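Local structure of polyphosphate kinase (Porphyromonas gingivalis, 2O8R) at residues 333-338 against 361-366; 342-347 against 479-484; 355-360 against 384-389; 368-373 against 443-448. The protein probably catalyses the reversible transfer of the terminal phosphate of ATP to build long-chain polyphosphate. The protein carries 3 engineered substitutions. One frame throughout, in Å; residues are numbered along the deposited sequence.

Contact 1 (333-338 against 361-366); sequences APSLME and LMEAAI
The flat carboxylate of Glu363 has Ser335 CB on one side of its plane and Leu336 CB on the other, while two backbone amides, those of Leu336 and Met337, approach on the syn side. The arrangement is a helix N-terminus bound by an acidic side chain: Glu363, near the C-terminal end of helix 355-365, extends across to the first turn of helix 336-342 in the phospholipase D-like C-terminal domain 1. OE2 accepts from Leu336 N through its syn lone pair at 2.8 Å, and OE1 from Met337 N at 2.9 Å, with this donor 19° out of the carboxylate plane. Two bonds thus fix the rotation of the group, and the helix start, whose N-H groups lack partners within the helix, would be expected to stabilise the negative charge. The third amide of the turn is served locally, because Ser335 is the N-cap and its OG accepts from Glu338 N at 3.3 Å. Beside the polar pairing, Met337, present as selenomethionine, runs past Glu363 in the opposite direction, its CG 3.3 Å from Glu363 OE1. Its chain then bends at chi3 (88°), and the terminal CE ends 4.3 Å from Ala364 CB.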
loop_
_atom_site.group_PDB
_atom_site.type_symbol
_atom_site.label_atom_id
_atom_site.label_comp_id
_atom_site.label_asym_id
_atom_site.label_seq_id
_atom_site.Cartn_x
_atom_site.Cartn_y
_atom_site.Cartn_z
ATOM N N ALA A 333 20.020 12.044 29.480
ATOM C CA ALA A 333 21.291 12.498 28.901
ATOM C C ALA A 333 21.067 13.762 28.038
ATOM O O ALA A 333 19.944 14.032 27.614
ATOM C CB ALA A 333 21.934 11.374 28.087
ATOM N N PRO A 334 22.128 14.560 27.799
ATOM C CA PRO A 334 21.962 15.798 27.024
ATOM C C PRO A 334 21.522 15.564 25.586
ATOM O O PRO A 334 20.836 16.404 25.005
ATOM C CB PRO A 334 23.359 16.412 27.040
ATOM C CG PRO A 334 24.274 15.282 27.332
ATOM C CD PRO A 334 23.520 14.384 28.249
ATOM N N SER A 335 21.929 14.434 25.020
ATOM C CA SER A 335 21.439 13.975 23.729
ATOM C C SER A 335 21.652 12.479 23.694
ATOM O O SER A 335 22.497 11.955 24.429
ATOM C CB SER A 335 22.204 14.633 22.586
ATOM O OG SER A 335 23.506 14.087 22.472
ATOM N N LEU A 336 20.893 11.802 22.835
ATOM C CA LEU A 336 20.935 10.350 22.739
ATOM C C LEU A 336 22.323 9.838 22.407
ATOM O O LEU A 336 22.795 8.888 23.034
ATOM C CB LEU A 336 19.898 9.824 21.751
ATOM C CG LEU A 336 18.469 9.893 22.297
ATOM C CD1 LEU A 336 17.494 9.635 21.187
ATOM C CD2 LEU A 336 18.244 8.920 23.476
HETATM N N MSE A 337 22.997 10.491 21.466
HETATM C CA MSE A 337 24.354 10.077 21.104
HETATM C C MSE A 337 25.324 10.247 22.257
HETATM O O MSE A 337 26.272 9.474 22.396
HETATM C CB MSE A 337 24.862 10.866 19.918
HETATM C CG MSE A 337 23.989 10.753 18.725
HETATM SE SE MSE A 337 24.709 11.909 17.385
HETATM C CE MSE A 337 25.962 10.658 16.574
ATOM N N GLU A 338 25.084 11.263 23.079
ATOM C CA GLU A 338 25.886 11.460 24.264
ATOM C C GLU A 338 25.691 10.285 25.198
ATOM O O GLU A 338 26.660 9.737 25.702
ATOM C CB GLU A 338 25.547 12.785 24.946
ATOM C CG GLU A 338 26.412 13.952 24.494
ATOM C CD GLU A 338 27.726 14.048 25.264
ATOM O OE1 GLU A 338 28.556 13.110 25.196
ATOM O OE2 GLU A 338 27.931 15.073 25.951
ATOM N N LEU A 361 19.138 8.174 14.617
ATOM C CA LEU A 361 19.384 8.529 13.227
ATOM C C LEU A 361 19.108 10.001 12.962
ATOM O O LEU A 361 19.870 10.652 12.252
ATOM C CB LEU A 361 18.573 7.649 12.280
ATOM C CG LEU A 361 19.156 6.245 12.101
ATOM C CD1 LEU A 361 18.221 5.394 11.272
ATOM C CD2 LEU A 361 20.539 6.304 11.472
HETATM N N MSE A 362 18.045 10.531 13.557
HETATM C CA MSE A 362 17.695 11.939 13.377
HETATM C C MSE A 362 18.678 12.876 14.062
HETATM O O MSE A 362 19.013 13.924 13.513
HETATM C CB MSE A 362 16.283 12.220 13.867
HETATM C CG MSE A 362 15.203 11.698 12.954
HETATM SE SE MSE A 362 13.434 12.093 13.670
HETATM C CE MSE A 362 13.179 10.644 14.924
ATOM N N GLU A 363 19.139 12.504 15.255
ATOM C CA GLU A 363 20.195 13.272 15.914
ATOM C C GLU A 363 21.372 13.354 14.979
ATOM O O GLU A 363 21.802 14.450 14.627
ATOM C CB GLU A 363 20.614 12.654 17.259
ATOM C CG GLU A 363 19.728 13.123 18.393
ATOM C CD GLU A 363 20.231 12.776 19.780
ATOM O OE1 GLU A 363 21.384 12.309 19.933
ATOM O OE2 GLU A 363 19.445 12.976 20.733
ATOM N N ALA A 364 21.844 12.184 14.546
ATOM C CA ALA A 364 22.987 12.059 13.638
ATOM C C ALA A 364 22.824 12.860 12.354
ATOM O O ALA A 364 23.812 13.317 11.779
ATOM C CB ALA A 364 23.240 10.595 13.307
ATOM N N ALA A 365 21.581 13.025 11.912
ATOM C CA ALA A 365 21.304 13.712 10.659
ATOM C C ALA A 365 21.789 15.155 10.712
ATOM O O ALA A 365 22.516 15.601 9.827
ATOM C CB ALA A 365 19.824 13.655 10.333
ATOM N N ILE A 366 21.420 15.864 11.772
ATOM C CA ILE A 366 21.750 17.283 11.886
ATOM C C ILE A 366 22.992 17.577 12.741
ATOM O O ILE A 366 23.253 18.733 13.078
ATOM C CB ILE A 366 20.545 18.112 12.389
ATOM C CG1 ILE A 366 20.057 17.600 13.741
ATOM C CG2 ILE A 366 19.417 18.094 11.360
ATOM C CD1 ILE A 366 19.289 18.642 14.536
#

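Contact 2 (342-347 against 479-484); sequences RKDYLI and LMTANT
Tyr345 and Met480 form an antiparallel hydrogen-bonded pair at the start of strand 345-349 and the end of strand 474-481, whose short segments run at 158° to each other. Tyr345 N donates to Met480 O at 3.0 Å and Met480 N returns a bond to Tyr345 O at 2.9 Å, closing the small ring characteristic of an antiparallel ladder. Leu346 and Leu479, the next pair, are non-hydrogen-bonded and share the other face of the sheet. There the CD1 methyls of Leu346 and Leu479 meet at 3.9 Å, and Leu479 CD1 also rests 3.5 Å from Tyr345 O.

Beyond the ladder the contact turns polar. The side chains of Asp344 and Thr481 run alongside each other in the same direction. With OG1 anti to the backbone N (chi1 -160°), the Thr481 hydroxyl lies beside Asp344 and donates to OD1 at 2.7 Å from well above the carboxylate plane. The same hydroxyl accepts from Asn483 N at 3.3 Å, an ST turn, so it links the aspartate to the strand's exit. A modelled water, placed rather close to both, appears to bridge Asp344 OD1 and Ala482 N.

Asn483 then caps the start of helix 484-497 through OD1. Strand 474-481 continues the sheet by backbone bonding to strand 457-462, Leu479 with Leu461. On the Met480 face lies helix 355-365, where Met480 packs on Leu360; on the opposite face Leu346 touches Leu638 and Ile642 of helix 636-651, joining the sheet to a helix of C-terminal domain 2.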
loop_
_atom_site.group_PDB
_atom_site.type_symbol
_atom_site.label_atom_id
_atom_site.label_comp_id
_atom_site.label_asym_id
_atom_site.label_seq_id
_atom_site.Cartn_x
_atom_site.Cartn_y
_atom_site.Cartn_z
ATOM N N ARG A 342 28.598 7.459 26.527
ATOM C CA ARG A 342 28.904 7.242 27.930
ATOM C C ARG A 342 28.683 5.794 28.381
ATOM O O ARG A 342 29.419 5.292 29.220
ATOM C CB ARG A 342 28.099 8.220 28.795
ATOM C CG ARG A 342 28.642 9.656 28.766
ATOM C CD ARG A 342 27.579 10.713 29.086
ATOM N NE ARG A 342 26.844 10.456 30.327
ATOM C CZ ARG A 342 26.014 11.322 30.909
ATOM N NH1 ARG A 342 25.811 12.528 30.379
ATOM N NH2 ARG A 342 25.387 10.983 32.029
ATOM N N LYS A 343 27.682 5.130 27.813
ATOM C CA LYS A 343 27.304 3.792 28.260
ATOM C C LYS A 343 26.629 2.957 27.165
ATOM O O LYS A 343 26.061 3.495 26.223
ATOM C CB LYS A 343 26.364 3.921 29.460
ATOM C CG LYS A 343 26.011 2.611 30.137
ATOM C CD LYS A 343 25.258 2.821 31.451
ATOM C CE LYS A 343 23.981 3.627 31.261
ATOM N NZ LYS A 343 22.997 3.395 32.355
ATOM N N ASP A 344 26.702 1.639 27.303
ATOM C CA ASP A 344 25.975 0.720 26.448
ATOM C C ASP A 344 24.534 0.631 26.871
ATOM O O ASP A 344 24.212 0.751 28.047
ATOM C CB ASP A 344 26.561 -0.684 26.534
ATOM C CG ASP A 344 27.894 -0.799 25.858
ATOM O OD1 ASP A 344 28.303 0.174 25.182
ATOM O OD2 ASP A 344 28.528 -1.866 26.009
ATOM N N TYR A 345 23.666 0.398 25.898
ATOM C CA TYR A 345 22.261 0.198 26.176
ATOM C C TYR A 345 21.730 -1.088 25.503
ATOM O O TYR A 345 22.197 -1.512 24.444
ATOM C CB TYR A 345 21.456 1.455 25.800
ATOM C CG TYR A 345 21.698 2.638 26.722
ATOM C CD1 TYR A 345 20.828 2.924 27.785
ATOM C CD2 TYR A 345 22.797 3.472 26.534
ATOM C CE1 TYR A 345 21.064 4.009 28.641
ATOM C CE2 TYR A 345 23.037 4.549 27.374
ATOM C CZ TYR A 345 22.171 4.819 28.417
ATOM O OH TYR A 345 22.447 5.901 29.231
ATOM N N LEU A 346 20.767 -1.713 26.153
ATOM C CA LEU A 346 20.108 -2.882 25.622
ATOM C C LEU A 346 18.648 -2.513 25.497
ATOM O O LEU A 346 18.025 -2.091 26.467
ATOM C CB LEU A 346 20.244 -4.015 26.622
ATOM C CG LEU A 346 20.471 -5.441 26.175
ATOM C CD1 LEU A 346 21.580 -5.534 25.119
ATOM C CD2 LEU A 346 20.831 -6.209 27.421
ATOM N N ILE A 347 18.093 -2.647 24.305
ATOM C CA ILE A 347 16.679 -2.360 24.124
ATOM C C ILE A 347 15.944 -3.622 23.722
ATOM O O ILE A 347 16.276 -4.265 22.726
ATOM C CB ILE A 347 16.458 -1.280 23.071
ATOM C CG1 ILE A 347 17.154 0.027 23.480
ATOM C CG2 ILE A 347 14.972 -1.104 22.790
ATOM C CD1 ILE A 347 16.757 0.569 24.845
ATOM N N LEU A 479 21.462 -4.032 20.821
ATOM C CA LEU A 479 22.577 -3.465 21.550
ATOM C C LEU A 479 22.998 -2.153 20.923
ATOM O O LEU A 479 23.156 -2.065 19.714
ATOM C CB LEU A 479 23.773 -4.414 21.504
ATOM C CG LEU A 479 25.015 -3.891 22.230
ATOM C CD1 LEU A 479 24.721 -3.764 23.714
ATOM C CD2 LEU A 479 26.224 -4.777 21.982
HETATM N N MSE A 480 23.202 -1.136 21.749
HETATM C CA MSE A 480 23.718 0.133 21.263
HETATM C C MSE A 480 25.004 0.440 22.005
HETATM O O MSE A 480 25.003 0.577 23.225
HETATM C CB MSE A 480 22.675 1.228 21.449
HETATM C CG MSE A 480 21.445 0.960 20.615
HETATM SE SE MSE A 480 19.962 2.189 20.879
HETATM C CE MSE A 480 20.468 3.623 19.674
ATOM N N THR A 481 26.105 0.527 21.266
ATOM C CA THR A 481 27.433 0.607 21.881
ATOM C C THR A 481 28.318 1.616 21.181
ATOM O O THR A 481 28.180 1.855 19.970
ATOM C CB THR A 481 28.165 -0.764 21.887
ATOM O OG1 THR A 481 29.204 -0.749 22.867
ATOM C CG2 THR A 481 28.800 -1.068 20.534
ATOM N N ALA A 482 29.221 2.215 21.954
ATOM C CA ALA A 482 30.191 3.154 21.406
ATOM C C ALA A 482 31.564 2.532 21.516
ATOM O O ALA A 482 32.566 3.141 21.152
ATOM C CB ALA A 482 30.131 4.471 22.140
ATOM N N ASN A 483 31.581 1.301 22.021
ATOM C CA ASN A 483 32.796 0.531 22.212
ATOM C C ASN A 483 33.689 0.565 20.990
ATOM O O ASN A 483 33.243 0.264 19.890
ATOM C CB ASN A 483 32.425 -0.900 22.546
ATOM C CG ASN A 483 33.626 -1.778 22.776
ATOM O OD1 ASN A 483 34.375 -2.085 21.852
ATOM N ND2 ASN A 483 33.796 -2.220 24.012
ATOM N N THR A 484 34.956 0.915 21.190
ATOM C CA THR A 484 35.845 1.175 20.061
ATOM C C THR A 484 36.217 -0.102 19.280
ATOM O O THR A 484 36.481 -0.037 18.090
ATOM C CB THR A 484 37.109 2.019 20.452
ATOM O OG1 THR A 484 38.104 1.169 21.022
ATOM C CG2 THR A 484 36.775 3.175 21.443
HETATM O O HOH W 1 28.783 2.496 24.482
#

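Contact 3 (355-360 against 384-389); sequences DYVVRL and SSIISA. With SO4 (sulfate ion), chain I.
Val358 packs its CG2 methyl against Ser385 and Ala389, the tight part of a contact between two nearly parallel helices, 355-365 and 385-395. Their short segments run at 15° with axes 9.3 Å apart. Val358 CG2, anti to the backbone N (CG1 has chi1 60°), approaches Ser385 CB to 3.7 Å and Ala389 CB to 4.2 Å, residues one helical turn apart. Ile386 closes in from the neighbouring position: its CG1 is 4.1 Å from Val358 CB, and an extended chi2 (177°) carries CD1 on to Val357 CG1 at 3.8 Å. All five side chains are buried and meet through carbon atoms, Ser385 by its CB, while Ser385 OG makes a weak bond to Gln395 of the second subunit.

The partly exposed side of helix 355-365 is quite different. Arg359 points away from the other helix, and its guanidinium edge meets oxygen O4 of a sulfate ion, probably from the crystallisation liquor. The modelled Arg359 NE to O4 separation of 2.5 Å is too short to be taken literally. Tyr356 CD2 lies over one face of the guanidinium, off toward its rim, and Arg359 NH1 has a further partner in a salt bridge with Glu331. The sulfate also lies close to Asp355.

Strand 370-377 connects the two helices in sequence, and with strand 399-404 it makes helix 385-395 the crossover of a beta-alpha-beta unit. Phe466 touches both Val357 and Ile386, whereas Gln395 of the second subunit packs on Val358, placing the helix pair at the dimer interface.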
loop_
_atom_site.group_PDB
_atom_site.type_symbol
_atom_site.label_atom_id
_atom_site.label_comp_id
_atom_site.label_asym_id
_atom_site.label_seq_id
_atom_site.Cartn_x
_atom_site.Cartn_y
_atom_site.Cartn_z
ATOM N N ASP A 355 11.476 3.511 18.974
ATOM C CA ASP A 355 11.822 4.879 18.588
ATOM C C ASP A 355 13.291 5.283 18.675
ATOM O O ASP A 355 13.705 6.250 18.046
ATOM C CB ASP A 355 10.970 5.853 19.382
ATOM C CG ASP A 355 9.509 5.700 19.085
ATOM O OD1 ASP A 355 9.177 5.080 18.052
ATOM O OD2 ASP A 355 8.691 6.202 19.875
ATOM N N TYR A 356 14.085 4.545 19.430
ATOM C CA TYR A 356 15.455 4.962 19.647
ATOM C C TYR A 356 16.324 4.904 18.406
ATOM O O TYR A 356 17.185 5.750 18.227
ATOM C CB TYR A 356 16.093 4.195 20.804
ATOM C CG TYR A 356 15.578 4.628 22.160
ATOM C CD1 TYR A 356 14.908 3.730 22.985
ATOM C CD2 TYR A 356 15.743 5.948 22.609
ATOM C CE1 TYR A 356 14.426 4.125 24.227
ATOM C CE2 TYR A 356 15.251 6.355 23.850
ATOM C CZ TYR A 356 14.601 5.434 24.656
ATOM O OH TYR A 356 14.116 5.812 25.890
ATOM N N VAL A 357 16.091 3.926 17.544
ATOM C CA VAL A 357 16.874 3.807 16.318
ATOM C C VAL A 357 16.709 5.050 15.430
ATOM O O VAL A 357 17.703 5.676 15.034
ATOM C CB VAL A 357 16.537 2.501 15.550
ATOM C CG1 VAL A 357 17.208 2.470 14.174
ATOM C CG2 VAL A 357 16.936 1.280 16.382
ATOM N N VAL A 358 15.462 5.426 15.153
ATOM C CA VAL A 358 15.195 6.557 14.258
ATOM C C VAL A 358 15.522 7.928 14.892
ATOM O O VAL A 358 16.093 8.791 14.235
ATOM C CB VAL A 358 13.761 6.509 13.697
ATOM C CG1 VAL A 358 12.745 6.558 14.819
ATOM C CG2 VAL A 358 13.525 7.642 12.705
ATOM N N ARG A 359 15.173 8.104 16.166
ATOM C CA ARG A 359 15.594 9.248 16.980
ATOM C C ARG A 359 17.108 9.484 16.908
ATOM O O ARG A 359 17.574 10.612 16.697
ATOM C CB ARG A 359 15.246 8.975 18.433
ATOM C CG ARG A 359 14.467 10.052 19.087
ATOM C CD ARG A 359 13.142 9.496 19.510
ATOM N NE ARG A 359 13.024 9.154 20.935
ATOM C CZ ARG A 359 13.695 9.703 21.948
ATOM N NH1 ARG A 359 13.453 9.291 23.180
ATOM N NH2 ARG A 359 14.584 10.665 21.761
ATOM N N LEU A 360 17.863 8.403 17.100
ATOM C CA LEU A 360 19.305 8.435 17.007
ATOM C C LEU A 360 19.715 8.843 15.605
ATOM O O LEU A 360 20.518 9.757 15.422
ATOM C CB LEU A 360 19.900 7.071 17.350
ATOM C CG LEU A 360 21.398 7.181 17.605
ATOM C CD1 LEU A 360 21.613 7.965 18.886
ATOM C CD2 LEU A 360 22.027 5.818 17.711
ATOM N N SER A 384 9.648 4.704 5.079
ATOM C CA SER A 384 9.725 4.640 6.545
ATOM C C SER A 384 10.473 5.828 7.159
ATOM O O SER A 384 11.315 6.449 6.511
ATOM C CB SER A 384 10.372 3.331 7.000
ATOM O OG SER A 384 11.632 3.112 6.366
ATOM N N SER A 385 10.147 6.116 8.417
ATOM C CA SER A 385 10.879 7.037 9.292
ATOM C C SER A 385 12.383 6.935 9.162
ATOM O O SER A 385 13.087 7.936 9.022
ATOM C CB SER A 385 10.524 6.707 10.728
ATOM O OG SER A 385 9.135 6.846 10.922
ATOM N N ILE A 386 12.870 5.705 9.218
ATOM C CA ILE A 386 14.268 5.435 9.014
ATOM C C ILE A 386 14.756 5.950 7.660
ATOM O O ILE A 386 15.718 6.738 7.626
ATOM C CB ILE A 386 14.579 3.956 9.277
ATOM C CG1 ILE A 386 14.578 3.731 10.791
ATOM C CG2 ILE A 386 15.928 3.557 8.699
ATOM C CD1 ILE A 386 14.796 2.318 11.211
ATOM N N ILE A 387 14.069 5.576 6.569
ATOM C CA ILE A 387 14.407 6.117 5.240
ATOM C C ILE A 387 14.424 7.655 5.277
ATOM O O ILE A 387 15.345 8.300 4.771
ATOM C CB ILE A 387 13.436 5.668 4.121
ATOM C CG1 ILE A 387 13.345 4.134 3.985
ATOM C CG2 ILE A 387 13.837 6.308 2.797
ATOM C CD1 ILE A 387 14.660 3.429 3.824
ATOM N N SER A 388 13.420 8.232 5.921
ATOM C CA SER A 388 13.309 9.670 6.009
ATOM C C SER A 388 14.478 10.293 6.756
ATOM O O SER A 388 15.080 11.261 6.274
ATOM C CB SER A 388 11.991 10.046 6.655
ATOM O OG SER A 388 10.956 10.030 5.683
ATOM N N ALA A 389 14.811 9.730 7.915
ATOM C CA ALA A 389 15.954 10.219 8.682
ATOM C C ALA A 389 17.221 10.101 7.848
ATOM O O ALA A 389 18.048 11.002 7.850
ATOM C CB ALA A 389 16.098 9.470 9.997
HETATM S S SO4 I . 9.375 8.578 22.045
HETATM O O1 SO4 I . 9.353 9.654 23.034
HETATM O O2 SO4 I . 8.924 7.327 22.651
HETATM O O3 SO4 I . 8.481 8.912 20.940
HETATM O O4 SO4 I . 10.731 8.419 21.549
#

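Contact 4 (368-373 against 443-448); sequences PDVSEI and ALILYH
A classic beta bulge, with Ser371 and Glu372 set opposite Leu446, interrupts the antiparallel pairing of strand 370-377 with strand 442-447 in the sheet of C-terminal domain 1. The bulge shifts the register by one between the Val370-Tyr447 and Glu372-Leu446 pairs, and Ser371 takes the near-helical psi of -50° usual for the first bulge position. Leu446 O gathers the donors: Ser371 N at 2.8 Å, Ser371 OG at 3.2 Å from far above the carbonyl plane, and Glu372 N in a weak, longer bond. Leu446 N donates to Glu372 O at 2.8 Å.

Past the bulge, His448 N donates to Asp369 O, and the imidazole folds back so that Ser371 CB sits over one face, 3.8 Å from the ring centroid, a CH-pi contact. Pro368 O lies at the ring's edge, weakly bonded to ND1. Glu372 and Leu446 run side by side, with Leu446 CD1 3.5 Å from Glu372 CG; the carboxylate itself is salt-bridged to Arg374. On the other side of the sheet Val370 CG1 meets Ile445 CG2 at 3.7 Å.

Strands 399-404 and 457-462 flank the pair through backbone bonds. Val370, Ile373 and Ile445 pack against helix 355-365, Met337 of helix 336-342 covers Val370 and Tyr447, and Leu444 and Leu446 face helix 484-497.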
loop_
_atom_site.group_PDB
_atom_site.type_symbol
_atom_site.label_atom_id
_atom_site.label_comp_id
_atom_site.label_asym_id
_atom_site.label_seq_id
_atom_site.Cartn_x
_atom_site.Cartn_y
_atom_site.Cartn_z
ATOM N N PRO A 368 26.906 18.105 13.150
ATOM C CA PRO A 368 28.192 18.433 12.527
ATOM C C PRO A 368 29.277 17.361 12.684
ATOM O O PRO A 368 30.146 17.241 11.817
ATOM C CB PRO A 368 28.630 19.701 13.274
ATOM C CG PRO A 368 27.733 19.792 14.477
ATOM C CD PRO A 368 26.450 19.189 14.035
ATOM N N ASP A 369 29.224 16.589 13.770
ATOM C CA ASP A 369 30.282 15.618 14.071
ATOM C C ASP A 369 30.249 14.346 13.224
ATOM O O ASP A 369 31.249 13.639 13.138
ATOM C CB ASP A 369 30.259 15.238 15.551
ATOM C CG ASP A 369 30.362 16.450 16.476
ATOM O OD1 ASP A 369 30.700 17.558 16.002
ATOM O OD2 ASP A 369 30.111 16.282 17.693
ATOM N N VAL A 370 29.107 14.056 12.604
ATOM C CA VAL A 370 28.918 12.789 11.899
ATOM C C VAL A 370 29.413 12.871 10.457
ATOM O O VAL A 370 29.001 13.745 9.695
ATOM C CB VAL A 370 27.424 12.337 11.894
ATOM C CG1 VAL A 370 27.275 10.934 11.307
ATOM C CG2 VAL A 370 26.833 12.385 13.284
ATOM N N SER A 371 30.286 11.941 10.088
ATOM C CA SER A 371 30.758 11.838 8.721
ATOM C C SER A 371 29.853 10.902 7.935
ATOM O O SER A 371 29.385 11.253 6.848
ATOM C CB SER A 371 32.208 11.346 8.677
ATOM O OG SER A 371 32.325 10.033 9.197
ATOM N N GLU A 372 29.599 9.711 8.475
ATOM C CA GLU A 372 28.757 8.768 7.755
ATOM C C GLU A 372 27.834 7.859 8.561
ATOM O O GLU A 372 28.054 7.605 9.738
ATOM C CB GLU A 372 29.566 7.972 6.725
ATOM C CG GLU A 372 30.602 7.037 7.249
ATOM C CD GLU A 372 31.130 6.105 6.158
ATOM O OE1 GLU A 372 32.262 5.591 6.298
ATOM O OE2 GLU A 372 30.410 5.880 5.159
ATOM N N ILE A 373 26.772 7.411 7.895
ATOM C CA ILE A 373 25.810 6.464 8.439
ATOM C C ILE A 373 25.700 5.291 7.479
ATOM O O ILE A 373 25.591 5.472 6.265
ATOM C CB ILE A 373 24.434 7.088 8.582
ATOM C CG1 ILE A 373 24.515 8.382 9.391
ATOM C CG2 ILE A 373 23.479 6.115 9.221
ATOM C CD1 ILE A 373 23.219 9.175 9.412
ATOM N N ALA A 443 23.537 -1.206 12.270
ATOM C CA ALA A 443 23.655 0.177 11.805
ATOM C C ALA A 443 24.956 0.768 12.347
ATOM O O ALA A 443 25.527 0.259 13.317
ATOM C CB ALA A 443 22.467 1.001 12.248
ATOM N N LEU A 444 25.431 1.839 11.722
ATOM C CA LEU A 444 26.724 2.400 12.088
ATOM C C LEU A 444 26.757 3.885 11.881
ATOM O O LEU A 444 26.539 4.354 10.773
ATOM C CB LEU A 444 27.836 1.782 11.246
ATOM C CG LEU A 444 29.247 2.265 11.549
ATOM C CD1 LEU A 444 29.696 1.856 12.955
ATOM C CD2 LEU A 444 30.193 1.723 10.514
ATOM N N ILE A 445 27.041 4.620 12.950
ATOM C CA ILE A 445 27.219 6.064 12.855
ATOM C C ILE A 445 28.682 6.388 13.125
ATOM O O ILE A 445 29.199 6.045 14.184
ATOM C CB ILE A 445 26.323 6.813 13.846
ATOM C CG1 ILE A 445 24.857 6.549 13.537
ATOM C CG2 ILE A 445 26.559 8.287 13.745
ATOM C CD1 ILE A 445 23.988 6.661 14.740
ATOM N N LEU A 446 29.346 7.036 12.164
ATOM C CA LEU A 446 30.772 7.355 12.304
ATOM C C LEU A 446 31.033 8.857 12.491
ATOM O O LEU A 446 30.467 9.708 11.790
ATOM C CB LEU A 446 31.583 6.812 11.121
ATOM C CG LEU A 446 31.662 5.294 10.906
ATOM C CD1 LEU A 446 32.298 5.000 9.562
ATOM C CD2 LEU A 446 32.401 4.548 12.033
ATOM N N TYR A 447 31.893 9.165 13.453
ATOM C CA TYR A 447 32.285 10.532 13.714
ATOM C C TYR A 447 33.461 10.925 12.841
ATOM O O TYR A 447 34.220 10.058 12.401
ATOM C CB TYR A 447 32.682 10.679 15.172
ATOM C CG TYR A 447 31.518 10.588 16.127
ATOM C CD1 TYR A 447 30.378 11.361 15.948
ATOM C CD2 TYR A 447 31.572 9.750 17.230
ATOM C CE1 TYR A 447 29.317 11.282 16.835
ATOM C CE2 TYR A 447 30.520 9.664 18.125
ATOM C CZ TYR A 447 29.394 10.424 17.926
ATOM O OH TYR A 447 28.355 10.320 18.829
ATOM N N HIS A 448 33.599 12.226 12.580
ATOM C CA HIS A 448 34.812 12.760 11.968
ATOM C C HIS A 448 35.970 12.524 12.934
ATOM O O HIS A 448 35.873 12.839 14.123
ATOM C CB HIS A 448 34.681 14.254 11.695
ATOM C CG HIS A 448 33.817 14.592 10.520
ATOM N ND1 HIS A 448 32.660 15.335 10.638
ATOM C CD2 HIS A 448 33.953 14.317 9.201
ATOM C CE1 HIS A 448 32.116 15.494 9.443
ATOM N NE2 HIS A 448 32.882 14.884 8.555
#

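In the fold
Helix 355-365 joins the set: it supplies a segment to contacts 1 and 3, whose centres are 11 Å apart, and its Leu360 touches residues of contacts 1, 2 and 4. Met337 of contact 1 reaches contact 4, its CE lying 3.7 Å from Ile445 CG2, and Met480 CE of contact 2 comes within 3.3 Å of Leu360 CD2 of contact 3. Contacts 2 and 4 belong to the same sheet without touching, their nearest atoms about 7 Å apart. Contacts 1 and 4 lie away from the predicted sites. Contacts 2 and 3 come closer, with side chains about 12 Å from the predicted ATP-binding Tyr474 and magnesium-binding Arg379, respectively.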